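PDB 3NZE: putative transcriptional regulator, sugar-binding family from Arthrobacter aurescens, which probably acts as a transcriptional regulator of the SorC family, in which a sugar-binding domain is coupled to DNA binding. Local coordinates for residues Val85-Gly90 and Asp104-Phe109; Asp191-Phe196 and Thr213-Glu218; Arg224-Val229 and Leu247-Ile252; Ser234-Leu239 and Ala258-Ser263. All blocks are in the same frame, centred on the assembly; numbering follows the deposited sequence.

Contact 1 of 4, residues Val85-Gly90 and Asp104-Phe109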
loop_
_atom_site.group_PDB
_atom_site.type_symbol
_atom_site.label_atom_id
_atom_site.label_comp_id
_atom_site.label_asym_id
_atom_site.label_seq_id
_atom_site.Cartn_x
_atom_site.Cartn_y
_atom_site.Cartn_z
ATOM N N VAL A 85 2.999 10.882 11.349
ATOM C CA VAL A 85 2.901 9.723 10.471
ATOM C C VAL A 85 2.224 8.603 11.242
ATOM O O VAL A 85 2.662 8.224 12.331
ATOM C CB VAL A 85 4.266 9.249 9.922
ATOM C CG1 VAL A 85 4.791 10.220 8.873
ATOM C CG2 VAL A 85 5.270 9.058 11.044
ATOM N N VAL A 86 1.129 8.098 10.688
ATOM C CA VAL A 86 0.346 7.071 11.360
ATOM C C VAL A 86 0.368 5.746 10.598
ATOM O O VAL A 86 0.207 5.702 9.373
ATOM C CB VAL A 86 -1.109 7.551 11.672
ATOM C CG1 VAL A 86 -1.857 7.971 10.385
ATOM C CG2 VAL A 86 -1.885 6.482 12.437
ATOM N N GLN A 87 0.587 4.667 11.337
ATOM C CA GLN A 87 0.625 3.324 10.786
ATOM C C GLN A 87 -0.801 2.852 10.467
ATOM O O GLN A 87 -1.678 2.919 11.329
ATOM C CB GLN A 87 1.260 2.418 11.844
ATOM C CG GLN A 87 1.481 0.976 11.456
ATOM C CD GLN A 87 2.089 0.207 12.624
ATOM O OE1 GLN A 87 2.666 0.810 13.528
ATOM N NE2 GLN A 87 1.966 -1.114 12.609
ATOM N N LEU A 88 -1.037 2.374 9.242
ATOM C CA LEU A 88 -2.401 2.027 8.815
ATOM C C LEU A 88 -2.796 0.568 9.039
ATOM O O LEU A 88 -3.983 0.242 9.035
ATOM C CB LEU A 88 -2.592 2.357 7.333
ATOM C CG LEU A 88 -2.453 3.842 6.982
ATOM C CD1 LEU A 88 -2.783 4.074 5.497
ATOM C CD2 LEU A 88 -3.375 4.665 7.870
ATOM N N ASN A 89 -1.800 -0.299 9.216
ATOM C CA ASN A 89 -2.038 -1.721 9.415
ATOM C C ASN A 89 -1.136 -2.270 10.512
ATOM O O ASN A 89 -0.048 -1.766 10.711
ATOM C CB ASN A 89 -1.816 -2.506 8.116
ATOM C CG ASN A 89 -0.455 -2.247 7.489
ATOM O OD1 ASN A 89 0.010 -1.109 7.428
ATOM N ND2 ASN A 89 0.177 -3.307 6.993
ATOM N N GLY A 90 -1.601 -3.304 11.213
ATOM C CA GLY A 90 -0.885 -3.841 12.361
ATOM C C GLY A 90 0.362 -4.607 11.969
ATOM O O GLY A 90 0.672 -4.753 10.781
ATOM N N ASP A 104 10.746 0.123 11.933
ATOM C CA ASP A 104 11.838 0.776 11.219
ATOM C C ASP A 104 11.317 1.650 10.091
ATOM O O ASP A 104 11.856 2.733 9.840
ATOM C CB ASP A 104 12.847 -0.249 10.687
ATOM C CG ASP A 104 13.697 -0.859 11.797
ATOM O OD1 ASP A 104 13.655 -0.329 12.922
ATOM O OD2 ASP A 104 14.409 -1.849 11.536
ATOM N N ILE A 105 10.283 1.166 9.414
ATOM C CA ILE A 105 9.647 1.931 8.338
ATOM C C ILE A 105 9.074 3.221 8.903
ATOM O O ILE A 105 9.361 4.316 8.402
ATOM C CB ILE A 105 8.534 1.119 7.640
ATOM C CG1 ILE A 105 9.144 -0.060 6.883
ATOM C CG2 ILE A 105 7.728 1.997 6.678
ATOM C CD1 ILE A 105 8.127 -1.073 6.431
HETATM N N MSE A 106 8.286 3.100 9.969
HETATM C CA MSE A 106 7.695 4.292 10.571
HETATM C C MSE A 106 8.761 5.286 11.047
HETATM O O MSE A 106 8.635 6.494 10.830
HETATM C CB MSE A 106 6.688 3.930 11.676
HETATM C CG MSE A 106 5.627 2.926 11.255
HETATM SE SE MSE A 106 4.465 3.646 9.846
HETATM C CE MSE A 106 3.895 5.279 10.724
ATOM N N ARG A 107 9.815 4.787 11.691
ATOM C CA ARG A 107 10.929 5.638 12.133
ATOM C C ARG A 107 11.602 6.413 10.993
ATOM O O ARG A 107 11.880 7.603 11.128
ATOM C CB ARG A 107 11.970 4.806 12.901
ATOM C CG ARG A 107 11.469 4.291 14.235
ATOM C CD ARG A 107 12.528 3.458 14.970
ATOM N NE ARG A 107 11.945 2.806 16.148
ATOM C CZ ARG A 107 12.195 3.165 17.404
ATOM N NH1 ARG A 107 11.607 2.522 18.408
ATOM N NH2 ARG A 107 13.037 4.162 17.661
ATOM N N ARG A 108 11.853 5.743 9.871
ATOM C CA ARG A 108 12.419 6.405 8.694
ATOM C C ARG A 108 11.536 7.552 8.196
ATOM O O ARG A 108 12.045 8.613 7.803
ATOM C CB ARG A 108 12.665 5.387 7.575
ATOM C CG ARG A 108 13.905 4.510 7.834
ATOM C CD ARG A 108 14.045 3.391 6.808
ATOM N NE ARG A 108 14.820 2.282 7.356
ATOM C CZ ARG A 108 14.432 1.013 7.332
ATOM N NH1 ARG A 108 13.284 0.671 6.769
ATOM N NH2 ARG A 108 15.209 0.081 7.857
ATOM N N PHE A 109 10.224 7.339 8.214
ATOM C CA PHE A 109 9.294 8.389 7.784
ATOM C C PHE A 109 9.321 9.531 8.789
ATOM O O PHE A 109 9.423 10.692 8.415
ATOM C CB PHE A 109 7.863 7.850 7.616
ATOM C CG PHE A 109 7.554 7.371 6.225
ATOM C CD1 PHE A 109 7.792 6.058 5.859
ATOM C CD2 PHE A 109 7.037 8.245 5.271
ATOM C CE1 PHE A 109 7.505 5.607 4.583
ATOM C CE2 PHE A 109 6.749 7.798 3.995
ATOM C CZ PHE A 109 6.982 6.479 3.646
#

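Contact 2 of 4, residues Asp191-Phe196 and Thr213-Glu218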
loop_
_atom_site.group_PDB
_atom_site.type_symbol
_atom_site.label_atom_id
_atom_site.label_comp_id
_atom_site.label_asym_id
_atom_site.label_seq_id
_atom_site.Cartn_x
_atom_site.Cartn_y
_atom_site.Cartn_z
ATOM N N ASP A 191 -4.798 -6.790 -2.418
ATOM C CA ASP A 191 -5.136 -6.037 -1.222
ATOM C C ASP A 191 -4.389 -4.727 -1.169
ATOM O O ASP A 191 -3.329 -4.570 -1.774
ATOM C CB ASP A 191 -4.830 -6.839 0.064
ATOM C CG ASP A 191 -3.351 -6.755 0.487
ATOM O OD1 ASP A 191 -2.555 -7.601 0.033
ATOM O OD2 ASP A 191 -2.981 -5.845 1.272
ATOM N N VAL A 192 -4.969 -3.781 -0.445
ATOM C CA VAL A 192 -4.226 -2.625 0.009
ATOM C C VAL A 192 -4.379 -2.579 1.514
ATOM O O VAL A 192 -5.499 -2.648 2.034
ATOM C CB VAL A 192 -4.773 -1.339 -0.606
ATOM C CG1 VAL A 192 -4.302 -0.139 0.202
ATOM C CG2 VAL A 192 -4.312 -1.237 -2.054
ATOM N N ALA A 193 -3.249 -2.485 2.214
ATOM C CA ALA A 193 -3.239 -2.413 3.682
ATOM C C ALA A 193 -3.929 -3.611 4.349
ATOM O O ALA A 193 -4.493 -3.494 5.446
ATOM C CB ALA A 193 -3.869 -1.086 4.147
ATOM N N THR A 194 -3.861 -4.757 3.677
ATOM C CA THR A 194 -4.485 -6.010 4.111
ATOM C C THR A 194 -6.013 -6.037 3.977
ATOM O O THR A 194 -6.666 -6.941 4.497
ATOM C CB THR A 194 -4.017 -6.498 5.531
ATOM O OG1 THR A 194 -4.728 -5.803 6.566
ATOM C CG2 THR A 194 -2.514 -6.323 5.697
ATOM N N VAL A 195 -6.582 -5.059 3.265
ATOM C CA VAL A 195 -8.003 -5.092 2.927
ATOM C C VAL A 195 -8.145 -5.515 1.466
ATOM O O VAL A 195 -7.648 -4.843 0.564
ATOM C CB VAL A 195 -8.707 -3.735 3.138
ATOM C CG1 VAL A 195 -10.219 -3.855 2.879
ATOM C CG2 VAL A 195 -8.462 -3.205 4.545
ATOM N N PHE A 196 -8.811 -6.638 1.249
ATOM C CA PHE A 196 -8.841 -7.291 -0.055
ATOM C C PHE A 196 -9.938 -6.781 -0.975
ATOM O O PHE A 196 -10.955 -6.240 -0.517
ATOM C CB PHE A 196 -8.996 -8.796 0.152
ATOM C CG PHE A 196 -7.853 -9.411 0.915
ATOM C CD1 PHE A 196 -6.786 -9.968 0.238
ATOM C CD2 PHE A 196 -7.840 -9.406 2.304
ATOM C CE1 PHE A 196 -5.711 -10.520 0.932
ATOM C CE2 PHE A 196 -6.775 -9.962 3.008
ATOM C CZ PHE A 196 -5.710 -10.519 2.316
ATOM N N THR A 213 -6.831 -5.469 9.683
ATOM C CA THR A 213 -6.571 -4.314 10.538
ATOM C C THR A 213 -6.551 -2.978 9.789
ATOM O O THR A 213 -6.441 -1.925 10.416
ATOM C CB THR A 213 -5.224 -4.456 11.318
ATOM O OG1 THR A 213 -4.118 -4.336 10.418
ATOM C CG2 THR A 213 -5.150 -5.801 12.045
ATOM N N GLY A 214 -6.665 -3.014 8.462
ATOM C CA GLY A 214 -6.505 -1.802 7.664
ATOM C C GLY A 214 -7.784 -0.997 7.448
ATOM O O GLY A 214 -8.878 -1.472 7.740
ATOM N N PRO A 215 -7.640 0.242 6.955
ATOM C CA PRO A 215 -8.767 1.148 6.684
ATOM C C PRO A 215 -9.648 0.615 5.561
ATOM O O PRO A 215 -9.154 -0.064 4.658
ATOM C CB PRO A 215 -8.082 2.440 6.202
ATOM C CG PRO A 215 -6.634 2.287 6.558
ATOM C CD PRO A 215 -6.356 0.824 6.536
ATOM N N SER A 216 -10.935 0.938 5.595
ATOM C CA SER A 216 -11.823 0.507 4.520
ATOM C C SER A 216 -11.449 1.229 3.248
ATOM O O SER A 216 -10.850 2.307 3.275
ATOM C CB SER A 216 -13.290 0.791 4.841
ATOM O OG SER A 216 -13.542 2.187 4.847
ATOM N N HIS A 217 -11.817 0.635 2.124
ATOM C CA HIS A 217 -11.591 1.285 0.844
ATOM C C HIS A 217 -12.403 2.578 0.744
ATOM O O HIS A 217 -11.923 3.564 0.192
ATOM C CB HIS A 217 -11.857 0.312 -0.305
ATOM C CG HIS A 217 -10.913 -0.855 -0.310
ATOM N ND1 HIS A 217 -11.149 -2.011 -1.022
ATOM C CD2 HIS A 217 -9.733 -1.042 0.330
ATOM C CE1 HIS A 217 -10.152 -2.859 -0.828
ATOM N NE2 HIS A 217 -9.280 -2.295 -0.010
ATOM N N GLU A 218 -13.606 2.587 1.322
ATOM C CA GLU A 218 -14.404 3.809 1.379
ATOM C C GLU A 218 -13.653 4.947 2.074
ATOM O O GLU A 218 -13.638 6.081 1.597
ATOM C CB GLU A 218 -15.764 3.569 2.052
ATOM C CG GLU A 218 -16.637 4.823 2.090
ATOM C CD GLU A 218 -17.936 4.632 2.858
ATOM O OE1 GLU A 218 -18.181 3.514 3.365
ATOM O OE2 GLU A 218 -18.712 5.608 2.959
HETATM O O HOH W 1 -7.297 -0.330 2.534
HETATM O O HOH W 2 -4.352 -6.427 9.020
#

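Contact 3 of 4, residues Arg224-Val229 and Leu247-Ile252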
loop_
_atom_site.group_PDB
_atom_site.type_symbol
_atom_site.label_atom_id
_atom_site.label_comp_id
_atom_site.label_asym_id
_atom_site.label_seq_id
_atom_site.Cartn_x
_atom_site.Cartn_y
_atom_site.Cartn_z
ATOM N N ARG A 224 -7.241 12.765 0.531
ATOM C CA ARG A 224 -6.951 13.694 -0.561
ATOM C C ARG A 224 -5.992 13.167 -1.634
ATOM O O ARG A 224 -6.300 13.211 -2.826
ATOM C CB ARG A 224 -6.449 15.027 -0.026
ATOM C CG ARG A 224 -6.632 16.124 -1.049
ATOM C CD ARG A 224 -6.018 17.419 -0.600
ATOM N NE ARG A 224 -4.585 17.418 -0.826
ATOM C CZ ARG A 224 -3.694 17.306 0.146
ATOM N NH1 ARG A 224 -2.398 17.317 -0.132
ATOM N NH2 ARG A 224 -4.110 17.198 1.397
ATOM N N ARG A 225 -4.827 12.697 -1.212
ATOM C CA ARG A 225 -3.876 12.079 -2.122
ATOM C C ARG A 225 -3.572 10.659 -1.646
ATOM O O ARG A 225 -3.297 10.430 -0.466
ATOM C CB ARG A 225 -2.575 12.894 -2.202
ATOM C CG ARG A 225 -2.732 14.340 -2.719
ATOM C CD ARG A 225 -3.160 14.403 -4.190
ATOM N NE ARG A 225 -2.073 14.156 -5.142
ATOM C CZ ARG A 225 -1.275 15.098 -5.654
ATOM N NH1 ARG A 225 -1.419 16.371 -5.301
ATOM N NH2 ARG A 225 -0.328 14.768 -6.526
ATOM N N ARG A 226 -3.615 9.713 -2.582
ATOM C CA ARG A 226 -3.321 8.317 -2.292
ATOM C C ARG A 226 -2.214 7.861 -3.232
ATOM O O ARG A 226 -2.415 7.758 -4.444
ATOM C CB ARG A 226 -4.563 7.439 -2.473
ATOM C CG ARG A 226 -5.604 7.612 -1.375
ATOM C CD ARG A 226 -6.738 8.494 -1.813
ATOM N NE ARG A 226 -7.442 7.940 -2.971
ATOM C CZ ARG A 226 -8.413 8.572 -3.613
ATOM N NH1 ARG A 226 -8.990 8.006 -4.669
ATOM N NH2 ARG A 226 -8.804 9.770 -3.205
ATOM N N ILE A 227 -1.042 7.603 -2.669
ATOM C CA ILE A 227 0.140 7.310 -3.476
ATOM C C ILE A 227 0.349 5.813 -3.456
ATOM O O ILE A 227 0.599 5.224 -2.403
ATOM C CB ILE A 227 1.415 8.006 -2.945
ATOM C CG1 ILE A 227 1.279 9.531 -3.002
ATOM C CG2 ILE A 227 2.623 7.636 -3.780
ATOM C CD1 ILE A 227 0.482 10.131 -1.891
ATOM N N CYS A 228 0.227 5.213 -4.632
ATOM C CA CYS A 228 0.272 3.771 -4.796
ATOM C C CYS A 228 1.567 3.392 -5.498
ATOM O O CYS A 228 1.876 3.914 -6.578
ATOM C CB CYS A 228 -0.938 3.336 -5.632
ATOM S SG CYS A 228 -1.007 1.570 -5.953
ATOM N N VAL A 229 2.333 2.483 -4.897
ATOM C CA VAL A 229 3.653 2.152 -5.428
ATOM C C VAL A 229 3.698 0.673 -5.739
ATOM O O VAL A 229 3.452 -0.144 -4.865
ATOM C CB VAL A 229 4.776 2.461 -4.427
ATOM C CG1 VAL A 229 6.127 2.159 -5.066
ATOM C CG2 VAL A 229 4.695 3.920 -3.949
ATOM N N LEU A 247 -8.612 3.350 -5.762
ATOM C CA LEU A 247 -7.895 3.577 -4.524
ATOM C C LEU A 247 -6.795 4.633 -4.634
ATOM O O LEU A 247 -6.536 5.337 -3.671
ATOM C CB LEU A 247 -7.343 2.261 -3.979
ATOM C CG LEU A 247 -8.407 1.234 -3.625
ATOM C CD1 LEU A 247 -7.742 0.054 -2.917
ATOM C CD2 LEU A 247 -9.453 1.865 -2.719
ATOM N N ALA A 248 -6.186 4.770 -5.812
ATOM C CA ALA A 248 -5.011 5.635 -5.980
ATOM C C ALA A 248 -5.363 6.971 -6.631
ATOM O O ALA A 248 -6.306 7.046 -7.405
ATOM C CB ALA A 248 -3.978 4.929 -6.821
ATOM N N THR A 249 -4.611 8.019 -6.302
ATOM C CA THR A 249 -4.636 9.248 -7.096
ATOM C C THR A 249 -3.316 9.399 -7.866
ATOM O O THR A 249 -3.270 10.021 -8.928
ATOM C CB THR A 249 -4.861 10.509 -6.226
ATOM O OG1 THR A 249 -3.855 10.566 -5.200
ATOM C CG2 THR A 249 -6.230 10.480 -5.576
ATOM N N ASP A 250 -2.241 8.839 -7.312
ATOM C CA ASP A 250 -0.906 8.931 -7.880
ATOM C C ASP A 250 -0.286 7.540 -7.888
ATOM O O ASP A 250 -0.328 6.830 -6.890
ATOM C CB ASP A 250 -0.031 9.873 -7.053
ATOM C CG ASP A 250 -0.604 11.280 -6.972
ATOM O OD1 ASP A 250 -0.231 12.136 -7.805
ATOM O OD2 ASP A 250 -1.439 11.526 -6.086
ATOM N N LEU A 251 0.263 7.144 -9.021
ATOM C CA LEU A 251 0.789 5.791 -9.159
ATOM C C LEU A 251 2.237 5.839 -9.611
ATOM O O LEU A 251 2.575 6.582 -10.535
ATOM C CB LEU A 251 -0.058 5.039 -10.189
ATOM C CG LEU A 251 0.398 3.657 -10.651
ATOM C CD1 LEU A 251 0.288 2.661 -9.491
ATOM C CD2 LEU A 251 -0.440 3.193 -11.833
ATOM N N ILE A 252 3.099 5.063 -8.954
ATOM C CA ILE A 252 4.482 4.900 -9.392
ATOM C C ILE A 252 4.729 3.416 -9.633
ATOM O O ILE A 252 4.464 2.596 -8.754
ATOM C CB ILE A 252 5.485 5.426 -8.345
ATOM C CG1 ILE A 252 5.215 6.899 -8.031
ATOM C CG2 ILE A 252 6.935 5.259 -8.845
ATOM C CD1 ILE A 252 4.357 7.107 -6.826
#

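Contact 4 of 4, residues Ser234-Leu239 and Ala258-Ser263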
loop_
_atom_site.group_PDB
_atom_site.type_symbol
_atom_site.label_atom_id
_atom_site.label_comp_id
_atom_site.label_asym_id
_atom_site.label_seq_id
_atom_site.Cartn_x
_atom_site.Cartn_y
_atom_site.Cartn_z
ATOM N N SER A 234 4.460 -9.305 -12.707
ATOM C CA SER A 234 3.692 -10.513 -12.439
ATOM C C SER A 234 2.649 -10.293 -11.341
ATOM O O SER A 234 1.925 -11.218 -10.970
ATOM C CB SER A 234 4.620 -11.670 -12.069
ATOM O OG SER A 234 5.237 -11.431 -10.819
ATOM N N LYS A 235 2.578 -9.069 -10.825
ATOM C CA LYS A 235 1.604 -8.711 -9.795
ATOM C C LYS A 235 0.533 -7.743 -10.317
ATOM O O LYS A 235 -0.122 -7.026 -9.545
ATOM C CB LYS A 235 2.313 -8.090 -8.595
ATOM C CG LYS A 235 3.266 -9.045 -7.888
ATOM C CD LYS A 235 3.876 -8.401 -6.653
ATOM C CE LYS A 235 4.974 -9.275 -6.063
ATOM N NZ LYS A 235 5.612 -8.644 -4.874
ATOM N N ILE A 236 0.350 -7.726 -11.630
ATOM C CA ILE A 236 -0.536 -6.745 -12.245
ATOM C C ILE A 236 -2.014 -6.959 -11.905
ATOM O O ILE A 236 -2.804 -6.017 -11.938
ATOM C CB ILE A 236 -0.328 -6.673 -13.775
ATOM C CG1 ILE A 236 -0.274 -5.213 -14.219
ATOM C CG2 ILE A 236 -1.417 -7.440 -14.510
ATOM C CD1 ILE A 236 0.749 -4.397 -13.443
ATOM N N ASN A 237 -2.387 -8.189 -11.562
ATOM C CA ASN A 237 -3.774 -8.468 -11.195
ATOM C C ASN A 237 -4.241 -7.640 -10.005
ATOM O O ASN A 237 -5.361 -7.118 -9.996
ATOM C CB ASN A 237 -3.978 -9.959 -10.920
ATOM C CG ASN A 237 -4.187 -10.754 -12.189
ATOM O OD1 ASN A 237 -4.725 -10.239 -13.172
ATOM N ND2 ASN A 237 -3.766 -12.016 -12.178
ATOM N N GLY A 238 -3.367 -7.515 -9.012
ATOM C CA GLY A 238 -3.658 -6.744 -7.820
ATOM C C GLY A 238 -3.812 -5.272 -8.158
ATOM O O GLY A 238 -4.732 -4.603 -7.687
ATOM N N LEU A 239 -2.896 -4.757 -8.973
ATOM C CA LEU A 239 -2.956 -3.350 -9.339
ATOM C C LEU A 239 -4.231 -3.042 -10.105
ATOM O O LEU A 239 -4.859 -2.011 -9.877
ATOM C CB LEU A 239 -1.739 -2.944 -10.175
ATOM C CG LEU A 239 -1.747 -1.485 -10.638
ATOM C CD1 LEU A 239 -1.789 -0.530 -9.461
ATOM C CD2 LEU A 239 -0.537 -1.200 -11.512
ATOM N N ALA A 258 4.020 -1.333 -16.287
ATOM C CA ALA A 258 3.200 -0.359 -17.013
ATOM C C ALA A 258 2.802 -0.914 -18.369
ATOM O O ALA A 258 1.676 -0.714 -18.825
ATOM C CB ALA A 258 3.931 0.964 -17.163
ATOM N N ARG A 259 3.725 -1.623 -19.006
ATOM C CA ARG A 259 3.436 -2.231 -20.303
ATOM C C ARG A 259 2.350 -3.292 -20.184
ATOM O O ARG A 259 1.497 -3.424 -21.064
ATOM C CB ARG A 259 4.712 -2.810 -20.921
ATOM C CG ARG A 259 5.672 -1.735 -21.435
ATOM C CD ARG A 259 6.859 -2.348 -22.195
ATOM N NE ARG A 259 7.995 -1.432 -22.289
ATOM C CZ ARG A 259 8.037 -0.374 -23.098
ATOM N NH1 ARG A 259 7.002 -0.086 -23.878
ATOM N NH2 ARG A 259 9.112 0.407 -23.122
ATOM N N ARG A 260 2.379 -4.040 -19.087
ATOM C CA ARG A 260 1.359 -5.042 -18.823
ATOM C C ARG A 260 0.031 -4.337 -18.593
ATOM O O ARG A 260 -1.021 -4.793 -19.033
ATOM C CB ARG A 260 1.730 -5.867 -17.589
ATOM C CG ARG A 260 1.845 -7.357 -17.853
ATOM C CD ARG A 260 1.459 -8.152 -16.622
ATOM N NE ARG A 260 1.355 -9.583 -16.894
ATOM C CZ ARG A 260 0.835 -10.466 -16.047
ATOM N NH1 ARG A 260 0.363 -10.064 -14.874
ATOM N NH2 ARG A 260 0.782 -11.751 -16.377
ATOM N N LEU A 261 0.092 -3.207 -17.902
ATOM C CA LEU A 261 -1.111 -2.499 -17.497
ATOM C C LEU A 261 -1.868 -1.942 -18.700
ATOM O O LEU A 261 -3.093 -1.856 -18.680
ATOM C CB LEU A 261 -0.764 -1.393 -16.493
ATOM C CG LEU A 261 -1.911 -0.753 -15.715
ATOM C CD1 LEU A 261 -2.669 -1.780 -14.877
ATOM C CD2 LEU A 261 -1.400 0.382 -14.838
ATOM N N VAL A 262 -1.145 -1.574 -19.753
ATOM C CA VAL A 262 -1.792 -1.052 -20.950
ATOM C C VAL A 262 -2.123 -2.197 -21.907
ATOM O O VAL A 262 -2.416 -1.976 -23.081
ATOM C CB VAL A 262 -0.938 0.017 -21.680
ATOM C CG1 VAL A 262 -0.783 1.273 -20.826
ATOM C CG2 VAL A 262 0.420 -0.546 -22.070
ATOM N N SER A 263 -2.070 -3.421 -21.390
ATOM C CA SER A 263 -2.400 -4.608 -22.173
ATOM C C SER A 263 -3.681 -5.258 -21.671
ATOM O O SER A 263 -4.678 -5.311 -22.387
ATOM C CB SER A 263 -1.254 -5.621 -22.130
ATOM O OG SER A 263 -0.545 -5.632 -23.355
#

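Contact 1 of 4, residues Val85-Gly90 and Asp104-Phe109
Phe109 meets Val85 through CB, not through its ring, whose edge has Ile105 O in its plane while the ring leads off toward Leu68 and Ser72 of helix 66-73. A second flat group, the Val86-Gln87 peptide, carries the Met106 methyl over one face: CE stands 3.4 Å from Gln87 N and 3.6 Å from Val86 C. This is the strand-to-helix packing of a beta-alpha-beta unit in a Rossmann-like fold, in which strand 84-87 leads through helix 99-113 into strand 116-118. The local axes of strand and helix run nearly antiparallel, at 168°, with a closest approach of 9.0 Å. Met106, modelled as selenomethionine, bridges that gap. The bend at chi2 (-64°) sets SE 4.0 Å from Gln87 CB, and that at chi3 (-54°) turns CE onto the strand backbone. Val85 slides past Met106 in the opposite direction and places CG1 4.1 Å from Phe109 CB, although Val85 is deposited in two conformers and this holds for one. Val86 points away from the helix; its side chain is about 4 Å from that of Glu118, which binds calcium in a structure of this protein, though none is bound to this chain. The Gln87 amide is held at both ends: OE1 accepts from Gln119 NE2 and Phe120 N, and NE2 donates to Asn89 O at 2.8 Å, the oxygen a little out of the amide plane.

Contact 2 of 4, residues Asp191-Phe196 and Thr213-Glu218
Val195 and His217 reach toward each other tip to tip, and the imidazole is fixed from two directions. Over one face lies Val195 CG1, 3.8 Å from the ring centroid, a CH-pi contact; at the edge, NE2 donates to Val195 O at 3.1 Å. That bond is bent, at 136°, and the nitrogen stands well above the carbonyl plane. Val192 N reaches the same oxygen from the opposite face, so Val195 O is gripped from both. The valine's other branch, CG2, turns to the backbone of the second segment, 3.2 Å from Pro215 O. Water 1, in the plane of the imidazole at its edge, donates to Val192 O and Pro215 O and thereby links the segments. Nearer the turn, Ala193 CB packs on Pro215 CD, and Gly214 CA makes a C-H...O contact with Ala193 O at 3.4 Å. Thr194 OG1 donates to Ala193 O and accepts from water 2, which also takes the Thr213 N-H; Thr213 OG1 itself holds Gly90 N. Val192 to Val195 form a type I' turn with Ala193 and Thr194 at positive phi, and Asp191 OD2 closes an Asx motif with Thr194 N: the tight two-residue beta hairpin joining strands 188-192 and 195-198, here docked on the start of helix 217-221.

Contact 3 of 4, residues Arg224-Val229 and Leu247-Ile252
Strands 225-229 and 250-252 run parallel, their axes 4.8 Å apart and inclined by 16°, with Ile227, Cys228 and Val229 in register with Asp250, Leu251 and Ile252. Regular bonds from Cys228 N to Asp250 O and from Ile252 N to Cys228 O zip the later half. Earlier, Arg226 O takes two donors, Thr249 N and Asp250 N, and Arg226 N is met by a side chain: Thr249 OG1 accepts from it at 2.8 Å. The hydroxyl in turn donates to Asp250 OD2, on the anti side of the carboxylate. The syn side belongs to Arg225, which grips Asp250 side-on: NE to OD2 and NH2 to OD1, both 2.9 Å, the first nearly straight at 173°. The guanidinium and carboxylate planes are 25° apart; bends at chi2 and chi3 turn CD and then NE back toward Asp250. These are the two strands of a beta-alpha-beta unit, connected through helix 236-244, part of the parallel core of a Rossmann-like sheet. Arg226, near the start of strand 225-230, has Thr249 CG2 3.5 Å above the centre of its guanidinium. At the edge of that group NE donates to Leu247 O at 2.8 Å, while NH1 and NH2 reach Gly246 O and Val223 O. Ile227, Val229 and Ile252 share one face of the sheet, where helix 35-50 packs on the latter two; Ile227 CG2 lies 3.5 Å from Ile252 CD1. On the other face Cys228 CB meets Ala248 CB at 3.6 Å.

Contact 4 of 4, residues Ser234-Leu239 and Ala258-Ser263
Arg260 and Leu261, which meet Ile236 across this contact, ride on the last turn of helix 255-261, where Val262 N donates to Ala258 O at 3.1 Å. Between the segments themselves the contact is apolar packing, with one exposed arginine running past Ile236. Arg260 and Ile236 slide past each other in opposite directions: the aliphatic part of the arginine comes first, CD lying 3.6 Å from Ile236 CG2, and the guanidinium continues past the isoleucine. Ile236 CB sits in the plane of that group at its edge, and Ser234 CA lies over one face, 4.1 Å from NH1. The closest approach, 3.2 Å between Arg260 NH1 and Ile236 CG2, deserves caution, since both side chains depart from staggered chi1 values (-122° for Arg260, -135° for Ile236) and Arg260 is exposed. Deeper in, the evidence is cleaner. Leu239 and Leu261 cross at about a right angle, each with CG anti to its backbone N, and their CD2 methyls meet at 3.8 Å. Ile236 CG1 adds a looser contact with Leu261 CD1 at 4.2 Å. Outside the contact, Gly238 N, in the first turn of helix 236-244, donates to Ser160 OG. Leu239 and Leu261 both rest on Leu253 of strand 250-254, and Leu239 also on Leu251, so both helices pack on that strand. Leu261 further touches Gln240 and Leu243 of helix 236-244, while helix 9-20 packs on Ala258 and Val262 and Tyr20 OH bonds Leu261 O.

How the contacts relate
From the N terminus, contact 1 closes first, bringing helix 99-113 back onto strand 84-87. Contact 2 follows in series, joining the hairpin around Thr194 to the start of helix 217-221. The two touch between the loop after strand 84-87 and the start of 213-218. Strand 225-230 then opens contact 3, and helix 236-244 opens contact 4 before strand 250-254 closes the former and helix 255-261 the latter, so 3 and 4 cross. They touch between helix 236-244 and the strand pair, also through Cys228 SG. Contact 2 joins contact 3 by His217 and Val192 against Leu247. Contacts 1, 2 and 3 reach one sheet; contacts 1 and 4, about 27 Å apart between centres, lie on opposite sides of the chain's centre.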